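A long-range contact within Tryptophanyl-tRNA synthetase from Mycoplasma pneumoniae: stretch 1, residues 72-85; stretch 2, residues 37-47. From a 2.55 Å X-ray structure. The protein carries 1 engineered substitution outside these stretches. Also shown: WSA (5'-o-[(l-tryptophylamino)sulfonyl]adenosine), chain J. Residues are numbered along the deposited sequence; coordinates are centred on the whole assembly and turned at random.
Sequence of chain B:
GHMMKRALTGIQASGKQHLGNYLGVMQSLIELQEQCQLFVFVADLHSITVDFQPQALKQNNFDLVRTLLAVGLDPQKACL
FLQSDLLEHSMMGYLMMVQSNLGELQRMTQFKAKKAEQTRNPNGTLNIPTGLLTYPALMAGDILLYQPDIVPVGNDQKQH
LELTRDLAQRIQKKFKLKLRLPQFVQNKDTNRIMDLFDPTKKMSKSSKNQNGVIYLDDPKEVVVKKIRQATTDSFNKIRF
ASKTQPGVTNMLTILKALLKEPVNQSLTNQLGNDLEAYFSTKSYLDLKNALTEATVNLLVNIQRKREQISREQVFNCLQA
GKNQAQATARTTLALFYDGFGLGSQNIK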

ATOM      1  N   GLY B  72      12.590   0.681 -29.782  1.00 31.61           N
ATOM      2  CA  GLY B  72      11.808  -0.230 -30.602  1.00 32.72           C
ATOM      3  C   GLY B  72      10.507  -0.749 -30.009  1.00 33.64           C
ATOM      4  O   GLY B  72       9.767  -1.469 -30.684  1.00 31.19           O
ATOM      5  N   LEU B  73      10.225  -0.413 -28.753  1.00 30.50           N
ATOM      6  CA  LEU B  73       8.982  -0.855 -28.132  1.00 29.78           C
ATOM      7  C   LEU B  73       7.877  -0.165 -28.926  1.00 29.26           C
ATOM      8  O   LEU B  73       7.809   1.070 -28.981  1.00 24.64           O
ATOM      9  CB  LEU B  73       8.937  -0.442 -26.657  1.00 26.11           C
ATOM     10  CG  LEU B  73       7.761  -0.964 -25.832  1.00 29.50           C
ATOM     11  CD1 LEU B  73       7.709  -2.486 -25.874  1.00 20.10           C
ATOM     12  CD2 LEU B  73       7.914  -0.479 -24.399  1.00 33.21           C
ATOM     13  N   ASP B  74       7.027  -0.972 -29.550  1.00 25.82           N
ATOM     14  CA  ASP B  74       5.944  -0.468 -30.391  1.00 28.39           C
ATOM     15  C   ASP B  74       4.587  -0.519 -29.708  1.00 21.86           C
ATOM     16  O   ASP B  74       4.067  -1.595 -29.442  1.00 20.71           O
ATOM     17  CB  ASP B  74       5.883  -1.283 -31.689  1.00 33.71           C
ATOM     18  CG  ASP B  74       4.967  -0.667 -32.734  1.00 37.28           C
ATOM     19  OD1 ASP B  74       4.258   0.316 -32.420  1.00 31.43           O
ATOM     20  OD2 ASP B  74       4.960  -1.175 -33.878  1.00 44.24           O
ATOM     21  N   PRO B  75       3.990   0.651 -29.429  1.00 26.20           N
ATOM     22  CA  PRO B  75       2.680   0.708 -28.771  1.00 27.13           C
ATOM     23  C   PRO B  75       1.551   0.053 -29.567  1.00 27.81           C
ATOM     24  O   PRO B  75       0.434  -0.095 -29.069  1.00 32.73           O
ATOM     25  CB  PRO B  75       2.467   2.208 -28.540  1.00 29.47           C
ATOM     26  CG  PRO B  75       3.275   2.848 -29.634  1.00 28.61           C
ATOM     27  CD  PRO B  75       4.527   2.006 -29.656  1.00 27.72           C
ATOM     28  N   GLN B  76       1.836  -0.338 -30.805  1.00 29.93           N
ATOM     29  CA  GLN B  76       0.832  -1.007 -31.627  1.00 34.05           C
ATOM     30  C   GLN B  76       0.973  -2.519 -31.457  1.00 34.65           C
ATOM     31  O   GLN B  76       0.021  -3.268 -31.663  1.00 33.95           O
ATOM     32  CB  GLN B  76       0.996  -0.655 -33.109  1.00 39.87           C
ATOM     33  CG  GLN B  76       0.553   0.749 -33.498  1.00 47.04           C
ATOM     34  CD  GLN B  76       0.437   0.903 -35.005  1.00 54.84           C
ATOM     35  OE1 GLN B  76      -0.499   0.394 -35.625  1.00 57.75           O
ATOM     36  NE2 GLN B  76       1.398   1.592 -35.605  1.00 58.12           N
ATOM     37  N   LYS B  77       2.170  -2.955 -31.074  1.00 31.20           N
ATOM     38  CA  LYS B  77       2.451  -4.370 -30.875  1.00 31.15           C
ATOM     39  C   LYS B  77       2.462  -4.722 -29.389  1.00 33.14           C
ATOM     40  O   LYS B  77       2.228  -5.871 -29.016  1.00 38.57           O
ATOM     41  CB  LYS B  77       3.805  -4.725 -31.496  1.00 32.15           C
ATOM     42  CG  LYS B  77       3.881  -4.497 -32.997  1.00 31.47           C
ATOM     43  CD  LYS B  77       5.307  -4.602 -33.515  1.00 40.64           C
ATOM     44  CE  LYS B  77       5.395  -4.281 -35.006  1.00 39.37           C
ATOM     45  NZ  LYS B  77       6.809  -4.115 -35.455  1.00 37.90           N
ATOM     46  N   ALA B  78       2.722  -3.726 -28.545  1.00 29.02           N
ATOM     47  CA  ALA B  78       2.791  -3.932 -27.104  1.00 25.37           C
ATOM     48  C   ALA B  78       1.974  -2.900 -26.324  1.00 27.10           C
ATOM     49  O   ALA B  78       1.349  -2.019 -26.910  1.00 25.07           O
ATOM     50  CB  ALA B  78       4.249  -3.886 -26.653  1.00 15.51           C
ATOM     51  N   CYS B  79       1.985  -3.030 -24.998  1.00 23.27           N
ATOM     52  CA  CYS B  79       1.275  -2.122 -24.105  1.00 22.08           C
ATOM     53  C   CYS B  79       2.269  -1.461 -23.162  1.00 23.52           C
ATOM     54  O   CYS B  79       2.879  -2.135 -22.334  1.00 28.02           O
ATOM     55  CB  CYS B  79       0.242  -2.881 -23.277  1.00 22.22           C
ATOM     56  SG  CYS B  79      -0.564  -1.852 -22.035  1.00 32.98           S
ATOM     57  N   LEU B  80       2.432  -0.148 -23.288  1.00 21.03           N
ATOM     58  CA  LEU B  80       3.364   0.597 -22.446  1.00 22.51           C
ATOM     59  C   LEU B  80       2.590   1.607 -21.599  1.00 21.82           C
ATOM     60  O   LEU B  80       1.971   2.522 -22.133  1.00 21.93           O
ATOM     61  CB  LEU B  80       4.393   1.314 -23.328  1.00 17.18           C
ATOM     62  CG  LEU B  80       5.345   2.334 -22.690  1.00 21.29           C
ATOM     63  CD1 LEU B  80       6.222   1.679 -21.618  1.00  9.13           C
ATOM     64  CD2 LEU B  80       6.205   2.948 -23.797  1.00 12.41           C
ATOM     65  N   PHE B  81       2.628   1.444 -20.281  1.00 19.15           N
ATOM     66  CA  PHE B  81       1.889   2.345 -19.405  1.00 14.34           C
ATOM     67  C   PHE B  81       2.671   2.856 -18.197  1.00 10.82           C
ATOM     68  O   PHE B  81       3.787   2.421 -17.941  1.00  4.86           O
ATOM     69  CB  PHE B  81       0.608   1.655 -18.935  1.00 10.24           C
ATOM     70  CG  PHE B  81       0.840   0.453 -18.049  1.00  9.56           C
ATOM     71  CD1 PHE B  81       0.611   0.530 -16.676  1.00 10.09           C
ATOM     72  CD2 PHE B  81       1.206  -0.776 -18.597  1.00 10.50           C
ATOM     73  CE1 PHE B  81       0.726  -0.602 -15.863  1.00  9.49           C
ATOM     74  CE2 PHE B  81       1.324  -1.917 -17.789  1.00 11.35           C
ATOM     75  CZ  PHE B  81       1.081  -1.829 -16.421  1.00  4.31           C
ATOM     76  N   LEU B  82       2.071   3.795 -17.462  1.00 12.99           N
ATOM     77  CA  LEU B  82       2.695   4.356 -16.267  1.00 12.87           C
ATOM     78  C   LEU B  82       1.975   3.777 -15.061  1.00 16.47           C
ATOM     79  O   LEU B  82       0.791   4.040 -14.855  1.00 17.41           O
ATOM     80  CB  LEU B  82       2.579   5.881 -16.249  1.00 13.21           C
ATOM     81  CG  LEU B  82       3.246   6.529 -15.030  1.00 14.24           C
ATOM     82  CD1 LEU B  82       4.745   6.383 -15.184  1.00 10.15           C
ATOM     83  CD2 LEU B  82       2.871   8.003 -14.902  1.00 10.55           C
ATOM     84  N   GLN B  83       2.702   2.986 -14.274  1.00 14.93           N
ATOM     85  CA  GLN B  83       2.165   2.328 -13.086  1.00 15.97           C
ATOM     86  C   GLN B  83       1.189   3.175 -12.258  1.00 14.81           C
ATOM     87  O   GLN B  83       0.100   2.722 -11.913  1.00 11.56           O
ATOM     88  CB  GLN B  83       3.330   1.851 -12.204  1.00 17.25           C
ATOM     89  CG  GLN B  83       2.923   1.096 -10.945  1.00 14.06           C
ATOM     90  CD  GLN B  83       4.123   0.641 -10.137  1.00 15.85           C
ATOM     91  OE1 GLN B  83       5.181   1.261 -10.183  1.00 15.19           O
ATOM     92  NE2 GLN B  83       3.958  -0.435  -9.379  1.00 13.98           N
ATOM     93  N   SER B  84       1.573   4.405 -11.948  1.00 17.21           N
ATOM     94  CA  SER B  84       0.717   5.273 -11.153  1.00 15.82           C
ATOM     95  C   SER B  84      -0.610   5.646 -11.823  1.00 19.67           C
ATOM     96  O   SER B  84      -1.517   6.139 -11.148  1.00 18.50           O
ATOM     97  CB  SER B  84       1.478   6.556 -10.771  1.00 19.98           C
ATOM     98  OG  SER B  84       1.739   7.382 -11.899  1.00 14.63           O
ATOM     99  N   ASP B  85      -0.731   5.438 -13.138  1.00 15.60           N
ATOM    100  CA  ASP B  85      -1.979   5.773 -13.834  1.00 14.17           C
ATOM    101  C   ASP B  85      -3.084   4.787 -13.490  1.00 18.01           C
ATOM    102  O   ASP B  85      -4.256   5.036 -13.777  1.00 20.13           O
ATOM    103  CB  ASP B  85      -1.783   5.787 -15.354  1.00 16.98           C
ATOM    104  CG  ASP B  85      -1.328   7.139 -15.880  1.00 22.22           C
ATOM    105  OD1 ASP B  85      -0.801   7.184 -17.011  1.00 26.41           O
ATOM    106  OD2 ASP B  85      -1.507   8.157 -15.181  1.00 20.36           O
TER
HETATM  107  CD2 WSA J1351       9.316  -4.843 -11.948  1.00  8.48           C
HETATM  108  CE3 WSA J1351       9.966  -5.587 -12.927  1.00 13.39           C
HETATM  109  CZ3 WSA J1351       9.333  -6.695 -13.478  1.00  7.01           C
HETATM  110  CH2 WSA J1351       8.058  -7.055 -13.049  1.00  7.52           C
HETATM  111  CZ2 WSA J1351       7.413  -6.310 -12.069  1.00  8.15           C
HETATM  112  CE2 WSA J1351       8.046  -5.201 -11.519  1.00 10.33           C
HETATM  113  N11 WSA J1351       7.669  -4.312 -10.604  1.00  8.53           N
HETATM  114  CD1 WSA J1351       8.633  -3.412 -10.437  1.00  9.92           C
HETATM  115  CG  WSA J1351       9.657  -3.697 -11.240  1.00  7.70           C
HETATM  116  CB  WSA J1351      10.952  -2.897 -11.363  1.00 12.19           C
HETATM  117  CA  WSA J1351      12.170  -3.731 -10.958  1.00 17.01           C
HETATM  118  NH3 WSA J1351      12.025  -4.219  -9.581  1.00  5.23           N
HETATM  119  C   WSA J1351      13.423  -2.858 -11.065  1.00 18.47           C
HETATM  120  O   WSA J1351      13.675  -2.031 -10.196  1.00 36.46           O
HETATM  121  NS  WSA J1351      14.200  -3.040 -12.127  1.00 26.68           N
HETATM  122  S   WSA J1351      15.138  -1.728 -12.372  1.00 28.05           S
HETATM  123  O1S WSA J1351      14.281  -0.519 -12.604  1.00 10.99           O
HETATM  124  O2S WSA J1351      16.000  -1.478 -11.169  1.00 20.32           O
HETATM  125  O5' WSA J1351      15.932  -2.017 -13.528  1.00 17.98           O
HETATM  126  C5' WSA J1351      15.265  -2.430 -14.726  1.00  8.26           C
HETATM  127  C4' WSA J1351      15.709  -3.796 -15.259  1.00 17.17           C
HETATM  128  O4' WSA J1351      17.130  -3.794 -15.481  1.00 10.38           O
HETATM  129  C3' WSA J1351      15.417  -4.960 -14.309  1.00 19.43           C
HETATM  130  O3' WSA J1351      15.003  -6.104 -15.062  1.00 19.60           O
HETATM  131  C2' WSA J1351      16.792  -5.216 -13.695  1.00 23.26           C
HETATM  132  O2' WSA J1351      16.882  -6.578 -13.267  1.00 20.23           O
HETATM  133  C1' WSA J1351      17.644  -5.024 -14.947  1.00 10.25           C
HETATM  134  N9  WSA J1351      19.068  -4.848 -14.573  1.00 16.91           N
HETATM  135  C8  WSA J1351      19.518  -3.963 -13.687  1.00 12.79           C
HETATM  136  N7  WSA J1351      20.846  -4.024 -13.628  1.00 17.08           N
HETATM  137  C5  WSA J1351      21.246  -4.960 -14.487  1.00 11.42           C
HETATM  138  C4  WSA J1351      20.109  -5.491 -15.081  1.00 13.77           C
HETATM  139  N3  WSA J1351      20.246  -6.467 -15.995  1.00 14.55           N
HETATM  140  C2  WSA J1351      21.444  -6.915 -16.329  1.00 11.78           C
HETATM  141  N1  WSA J1351      22.544  -6.428 -15.783  1.00 19.08           N
HETATM  142  C6  WSA J1351      22.484  -5.453 -14.863  1.00 19.36           C
HETATM  143  N6  WSA J1351      23.595  -4.952 -14.326  1.00 22.81           N
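Stretch 2 37-47: QLFVFVADLHS

Stretch 2 lies beside stretch 1 as a parallel strand neighbour. Residues 37-42 are extended and run alongside the strand that ends at Leu-82, the two N-to-C directions 23° apart (signed crossing angle -23°) and the axes 4.6 Å apart at closest. The register is one to one: Cys-79 sits by Phe-39, Leu-80 by Val-40, Phe-81 by Phe-41 and Leu-82 by Val-42, with paired CA atoms 4.7 to 4.9 Å apart. The hydrogen bonds alternate as a parallel ladder requires. Cys-79 N gives to Leu-38 O (3.0 Å), Val-40 N to Cys-79 O (2.8 Å), Phe-81 N to Val-40 O (3.0 Å), Val-42 N to Phe-81 O (2.9 Å) and Gln-83 N to Val-42 O (3.1 Å).

Because paired residues share a face, shape must be matched pair by pair. One face is aliphatic. There Leu-73, arriving from the loop before the strand, reaches across so that its CD1 meets Leu-38 CD2 at 3.9 Å and its CD2 meets Val-40 CB at 4.1 Å. The small Ala-78 leaves only a low bump beside Leu-38, CB to CB 4.1 Å. Farther along, Leu-80 CD1 approaches Val-40 CG1 at 4.2 Å, and Leu-82 CD1 closes on Val-42 CB at 3.5 Å.

The face of Cys-79, Phe-81, Phe-39 and Phe-41 is mostly aromatic. Slim Cys-79 accommodates its bulky neighbour, with CB 3.7 Å from Phe-39 CD1. Phe-81 points to this face of the sheet, and at chi1 p the end of its ring comes nearer stretch 2; Phe-41 CB sits almost squarely over one face of it, 3.4 Å from Phe-81 CZ. Phe-41 is also p, and the two rings lie oblique, their planes at 32°. Beyond them, the edge of the Phe-41 ring meets the tryptophanyl part of the ligand, Phe-41 CZ to WSA N11 3.7 Å.

Past the strands both chains turn, and polar groups take over. Gln-83 has more of its surface covered by the other stretch than any other residue here: its extended side chain carries OE1 into the turn of stretch 2, where it accepts from Leu-45 N (3.0 Å) and lies 3.0 Å from Ala-43 CA. Gln-83 CB packs on Phe-41 CD2 at 3.7 Å. Asp-44 reaches back with both carboxylate oxygens, OD1 taking a very short bond from Ser-84 OG (2.5 Å) and OD2 one from Ser-84 N (3.0 Å). The rule is economical: complementary pairs along the ladder, then a reciprocal polar clasp where it ends.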

ATOM      1  N   GLN B  37       2.164 -11.349 -25.908  1.00 22.19           N
ATOM      2  CA  GLN B  37       1.254 -10.240 -25.666  1.00 24.12           C
ATOM      3  C   GLN B  37       2.088  -9.581 -24.573  1.00 23.49           C
ATOM      4  O   GLN B  37       2.134 -10.068 -23.440  1.00 21.39           O
ATOM      5  CB  GLN B  37      -0.068 -10.746 -25.093  1.00 29.76           C
ATOM      6  CG  GLN B  37      -0.967  -9.653 -24.543  1.00 35.89           C
ATOM      7  CD  GLN B  37      -2.272 -10.194 -23.987  1.00 37.22           C
ATOM      8  OE1 GLN B  37      -3.106  -9.438 -23.504  1.00 36.63           O
ATOM      9  NE2 GLN B  37      -2.450 -11.508 -24.055  1.00 33.36           N
ATOM     10  N   LEU B  38       2.766  -8.497 -24.928  1.00 18.06           N
ATOM     11  CA  LEU B  38       3.666  -7.829 -24.003  1.00 18.11           C
ATOM     12  C   LEU B  38       3.125  -6.628 -23.250  1.00 20.51           C
ATOM     13  O   LEU B  38       2.475  -5.752 -23.816  1.00 22.71           O
ATOM     14  CB  LEU B  38       4.948  -7.435 -24.751  1.00 12.53           C
ATOM     15  CG  LEU B  38       6.010  -6.595 -24.025  1.00 23.23           C
ATOM     16  CD1 LEU B  38       6.548  -7.366 -22.814  1.00 19.79           C
ATOM     17  CD2 LEU B  38       7.149  -6.258 -24.997  1.00 15.12           C
ATOM     18  N   PHE B  39       3.417  -6.612 -21.955  1.00 21.04           N
ATOM     19  CA  PHE B  39       3.019  -5.539 -21.062  1.00 19.88           C
ATOM     20  C   PHE B  39       4.287  -4.982 -20.462  1.00 20.19           C
ATOM     21  O   PHE B  39       5.110  -5.732 -19.934  1.00 24.77           O
ATOM     22  CB  PHE B  39       2.124  -6.071 -19.943  1.00 24.20           C
ATOM     23  CG  PHE B  39       0.703  -6.274 -20.357  1.00 28.22           C
ATOM     24  CD1 PHE B  39      -0.170  -5.196 -20.426  1.00 26.73           C
ATOM     25  CD2 PHE B  39       0.237  -7.543 -20.695  1.00 29.35           C
ATOM     26  CE1 PHE B  39      -1.488  -5.376 -20.825  1.00 32.94           C
ATOM     27  CE2 PHE B  39      -1.079  -7.736 -21.096  1.00 31.98           C
ATOM     28  CZ  PHE B  39      -1.945  -6.652 -21.160  1.00 35.38           C
ATOM     29  N   VAL B  40       4.442  -3.667 -20.555  1.00 16.88           N
ATOM     30  CA  VAL B  40       5.602  -2.982 -20.014  1.00 15.13           C
ATOM     31  C   VAL B  40       5.157  -1.679 -19.349  1.00 16.26           C
ATOM     32  O   VAL B  40       4.328  -0.946 -19.896  1.00 22.77           O
ATOM     33  CB  VAL B  40       6.608  -2.657 -21.128  1.00  7.83           C
ATOM     34  CG1 VAL B  40       7.869  -2.024 -20.537  1.00  7.84           C
ATOM     35  CG2 VAL B  40       6.938  -3.914 -21.879  1.00 12.62           C
ATOM     36  N   PHE B  41       5.704  -1.380 -18.178  1.00  9.80           N
ATOM     37  CA  PHE B  41       5.322  -0.152 -17.501  1.00 11.87           C
ATOM     38  C   PHE B  41       6.475   0.556 -16.793  1.00 13.15           C
ATOM     39  O   PHE B  41       7.497  -0.051 -16.447  1.00  9.22           O
ATOM     40  CB  PHE B  41       4.190  -0.416 -16.489  1.00  8.12           C
ATOM     41  CG  PHE B  41       4.583  -1.320 -15.349  1.00 10.35           C
ATOM     42  CD1 PHE B  41       4.527  -2.708 -15.484  1.00 16.86           C
ATOM     43  CD2 PHE B  41       5.029  -0.783 -14.143  1.00 15.33           C
ATOM     44  CE1 PHE B  41       4.912  -3.551 -14.435  1.00 12.27           C
ATOM     45  CE2 PHE B  41       5.416  -1.614 -13.084  1.00 17.14           C
ATOM     46  CZ  PHE B  41       5.357  -3.000 -13.232  1.00 17.14           C
ATOM     47  N   VAL B  42       6.291   1.855 -16.602  1.00 11.38           N
ATOM     48  CA  VAL B  42       7.253   2.695 -15.918  1.00 15.12           C
ATOM     49  C   VAL B  42       6.841   2.566 -14.458  1.00 13.82           C
ATOM     50  O   VAL B  42       5.805   3.078 -14.052  1.00 12.71           O
ATOM     51  CB  VAL B  42       7.113   4.158 -16.384  1.00 21.08           C
ATOM     52  CG1 VAL B  42       8.041   5.072 -15.576  1.00 23.62           C
ATOM     53  CG2 VAL B  42       7.418   4.243 -17.869  1.00 18.15           C
ATOM     54  N   ALA B  43       7.651   1.869 -13.674  1.00 14.37           N
ATOM     55  CA  ALA B  43       7.338   1.635 -12.273  1.00 18.94           C
ATOM     56  C   ALA B  43       7.616   2.821 -11.323  1.00 18.88           C
ATOM     57  O   ALA B  43       8.448   2.727 -10.418  1.00 15.86           O
ATOM     58  CB  ALA B  43       8.080   0.387 -11.807  1.00 18.36           C
ATOM     59  N   ASP B  44       6.890   3.919 -11.517  1.00 20.29           N
ATOM     60  CA  ASP B  44       7.072   5.118 -10.700  1.00 22.80           C
ATOM     61  C   ASP B  44       6.587   5.006  -9.254  1.00 22.98           C
ATOM     62  O   ASP B  44       6.821   5.906  -8.452  1.00 25.58           O
ATOM     63  CB  ASP B  44       6.406   6.323 -11.368  1.00 19.09           C
ATOM     64  CG  ASP B  44       4.923   6.108 -11.634  1.00 24.78           C
ATOM     65  OD1 ASP B  44       4.214   7.122 -11.795  1.00 23.89           O
ATOM     66  OD2 ASP B  44       4.467   4.940 -11.695  1.00 21.12           O
ATOM     67  N   LEU B  45       5.906   3.916  -8.920  1.00 22.70           N
ATOM     68  CA  LEU B  45       5.439   3.707  -7.552  1.00 19.73           C
ATOM     69  C   LEU B  45       6.589   3.092  -6.753  1.00 19.47           C
ATOM     70  O   LEU B  45       6.601   3.136  -5.524  1.00 25.65           O
ATOM     71  CB  LEU B  45       4.208   2.789  -7.532  1.00 15.08           C
ATOM     72  CG  LEU B  45       2.950   3.388  -8.182  1.00 15.87           C
ATOM     73  CD1 LEU B  45       1.825   2.386  -8.126  1.00 19.02           C
ATOM     74  CD2 LEU B  45       2.543   4.675  -7.473  1.00  9.77           C
ATOM     75  N   HIS B  46       7.560   2.533  -7.472  1.00 22.16           N
ATOM     76  CA  HIS B  46       8.742   1.923  -6.870  1.00 20.23           C
ATOM     77  C   HIS B  46       9.813   2.984  -6.679  1.00 19.41           C
ATOM     78  O   HIS B  46      10.655   2.881  -5.792  1.00 25.02           O
ATOM     79  CB  HIS B  46       9.270   0.797  -7.764  1.00 16.84           C
ATOM     80  CG  HIS B  46       8.450  -0.453  -7.691  1.00 19.27           C
ATOM     81  ND1 HIS B  46       8.589  -1.372  -6.674  1.00 15.56           N
ATOM     82  CD2 HIS B  46       7.429  -0.896  -8.460  1.00 19.46           C
ATOM     83  CE1 HIS B  46       7.687  -2.324  -6.819  1.00 15.04           C
ATOM     84  NE2 HIS B  46       6.969  -2.061  -7.893  1.00 14.81           N
ATOM     85  N   SER B  47       9.759   4.017  -7.511  1.00 21.47           N
ATOM     86  CA  SER B  47      10.727   5.106  -7.450  1.00 21.94           C
ATOM     87  C   SER B  47      10.544   5.988  -6.219  1.00 20.90           C
ATOM     88  O   SER B  47      11.523   6.421  -5.607  1.00 23.34           O
ATOM     89  CB  SER B  47      10.626   5.961  -8.713  1.00  8.11           C
ATOM     90  OG  SER B  47      10.933   5.185  -9.846  1.00 16.68           O
TER
HETATM   91  O   HOH W   1       3.153  -7.607 -27.406  1.00 63.37           O